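Local coordinates for mandelate racemase/muconate lactonizing enzyme (Jannaschia sp., PDB 4J3Z), which probably acts on a carboxylate substrate by metal-assisted proton abstraction, as members of the enolase superfamily do, though its own substrate is not established, at residues P244-V249 with H275-L280. Residues are numbered along the deposited sequence; the frame is centred on the assembly and turned at random.
Sequences PGLSEV and HGARIL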
loop_
_atom_site.group_PDB
_atom_site.type_symbol
_atom_site.label_atom_id
_atom_site.label_comp_id
_atom_site.label_asym_id
_atom_site.label_seq_id
_atom_site.Cartn_x
_atom_site.Cartn_y
_atom_site.Cartn_z
ATOM N N PRO D 244 1.434 -3.964 -15.450
ATOM C CA PRO D 244 1.632 -4.190 -14.012
ATOM C C PRO D 244 2.816 -5.096 -13.712
ATOM O O PRO D 244 3.179 -5.250 -12.557
ATOM C CB PRO D 244 0.320 -4.861 -13.565
ATOM C CG PRO D 244 -0.686 -4.458 -14.597
ATOM C CD PRO D 244 0.090 -4.395 -15.882
ATOM N N GLY D 245 3.404 -5.692 -14.740
ATOM C CA GLY D 245 4.545 -6.582 -14.560
ATOM C C GLY D 245 5.884 -5.874 -14.616
ATOM O O GLY D 245 6.916 -6.480 -14.338
ATOM N N LEU D 246 5.868 -4.594 -14.986
ATOM C CA LEU D 246 7.090 -3.792 -15.000
ATOM C C LEU D 246 7.633 -3.585 -13.599
ATOM O O LEU D 246 8.849 -3.638 -13.389
ATOM C CB LEU D 246 6.869 -2.439 -15.673
ATOM C CG LEU D 246 6.701 -2.457 -17.190
ATOM C CD1 LEU D 246 6.619 -1.049 -17.744
ATOM C CD2 LEU D 246 7.785 -3.259 -17.883
ATOM N N SER D 247 6.717 -3.364 -12.658
ATOM C CA SER D 247 7.012 -3.147 -11.237
ATOM C C SER D 247 7.979 -4.162 -10.617
ATOM O O SER D 247 8.966 -3.768 -10.025
ATOM C CB SER D 247 5.695 -3.094 -10.436
ATOM O OG SER D 247 5.903 -2.617 -9.121
ATOM N N GLU D 248 7.690 -5.454 -10.757
ATOM C CA GLU D 248 8.532 -6.529 -10.195
ATOM C C GLU D 248 9.921 -6.619 -10.847
ATOM O O GLU D 248 10.903 -6.993 -10.195
ATOM C CB GLU D 248 7.814 -7.888 -10.275
ATOM C CG GLU D 248 7.498 -8.368 -11.691
ATOM C CD GLU D 248 6.334 -9.354 -11.751
ATOM O OE1 GLU D 248 5.215 -8.935 -12.133
ATOM O OE2 GLU D 248 6.528 -10.547 -11.421
ATOM N N VAL D 249 9.983 -6.286 -12.132
ATOM C CA VAL D 249 11.212 -6.313 -12.909
ATOM C C VAL D 249 12.093 -5.123 -12.516
ATOM O O VAL D 249 13.299 -5.283 -12.261
ATOM C CB VAL D 249 10.890 -6.262 -14.423
ATOM C CG1 VAL D 249 12.115 -5.906 -15.251
ATOM C CG2 VAL D 249 10.275 -7.573 -14.889
ATOM N N HIS D 275 4.248 2.024 -12.932
ATOM C CA HIS D 275 4.750 0.689 -12.656
ATOM C C HIS D 275 6.263 0.542 -12.719
ATOM O O HIS D 275 6.781 -0.567 -12.578
ATOM C CB HIS D 275 4.041 -0.354 -13.532
ATOM C CG HIS D 275 2.715 -0.790 -12.992
ATOM N ND1 HIS D 275 1.531 -0.588 -13.672
ATOM C CD2 HIS D 275 2.382 -1.404 -11.830
ATOM C CE1 HIS D 275 0.530 -1.069 -12.957
ATOM N NE2 HIS D 275 1.018 -1.568 -11.835
ATOM N N GLY D 276 6.971 1.649 -12.912
ATOM C CA GLY D 276 8.411 1.653 -12.723
ATOM C C GLY D 276 9.308 1.928 -13.915
ATOM O O GLY D 276 10.522 2.081 -13.747
ATOM N N ALA D 277 8.743 1.984 -15.116
ATOM C CA ALA D 277 9.530 2.386 -16.270
ATOM C C ALA D 277 10.023 3.800 -16.027
ATOM O O ALA D 277 9.270 4.644 -15.550
ATOM C CB ALA D 277 8.700 2.322 -17.546
ATOM N N ARG D 278 11.291 4.061 -16.339
ATOM C CA ARG D 278 11.820 5.417 -16.196
ATOM C C ARG D 278 12.286 5.980 -17.521
ATOM O O ARG D 278 12.741 7.126 -17.600
ATOM C CB ARG D 278 12.926 5.477 -15.131
ATOM C CG ARG D 278 12.423 5.386 -13.685
ATOM C CD ARG D 278 11.558 6.589 -13.305
ATOM N NE ARG D 278 10.845 6.400 -12.034
ATOM C CZ ARG D 278 9.605 5.928 -11.926
ATOM N NH1 ARG D 278 8.923 5.600 -13.017
ATOM N NH2 ARG D 278 9.038 5.798 -10.728
ATOM N N ILE D 279 12.178 5.176 -18.574
ATOM C CA ILE D 279 12.468 5.659 -19.920
ATOM C C ILE D 279 11.340 5.249 -20.832
ATOM O O ILE D 279 11.095 4.060 -21.014
ATOM C CB ILE D 279 13.807 5.114 -20.464
ATOM C CG1 ILE D 279 14.926 5.313 -19.439
ATOM C CG2 ILE D 279 14.138 5.743 -21.814
ATOM C CD1 ILE D 279 16.316 5.082 -19.987
ATOM N N LEU D 280 10.642 6.241 -21.385
ATOM C CA LEU D 280 9.512 5.997 -22.290
ATOM C C LEU D 280 9.938 6.245 -23.715
ATOM O O LEU D 280 10.617 7.228 -24.005
ATOM C CB LEU D 280 8.320 6.902 -21.961
ATOM C CG LEU D 280 7.837 6.873 -20.514
ATOM C CD1 LEU D 280 6.681 7.841 -20.356
ATOM C CD2 LEU D 280 7.450 5.462 -20.079
#
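The imidazole of His-275 lies over Pro-244. The proline CA stands 3.4 Å from the ring centroid and 7° off the ring normal, a CH-pi contact over the face. Proline CB lies by the CE1-NE2 side, 3.8 Å from His-275 NE2. Ser-247 comes at the edge of the ring, near its plane, with CB 4.0 Å from His-275 CD2. With chi1 at -82° the histidine CG sits beside the backbone N, and chi2 of 118° turns the ring face to the proline CA. ND1 makes a weak hydrogen bond to Gln-271 O, one turn back in helix 266-274, which may limit ring rotation.

The CB atoms of Leu-246 and Ser-247 make van der Waals contact with His-275 O, at 3.6 and 3.5 Å. The CB of Leu-246 leaves its backbone toward 275-280. Its CG is anti to the carbonyl carbon, and the extended chain carries CD1 to 4.0 Å from Ala-277 CB. Both side chains also rest on Thr-259 of strand 257-259. Gly-276, with positive phi, ends helix 266-274 in a Schellman motif and turns the chain toward strand 279-280. Arg-278 NE forms a salt bridge with Glu-248 of a neighbouring subunit.

The contact sets the N-terminal end of helix 246-252 and the residues leading into it against the loop leaving helix 266-274. These helices flank parallel strands 257-259 and 279-280 in successive beta-alpha units of the enolase-type C-terminal barrel.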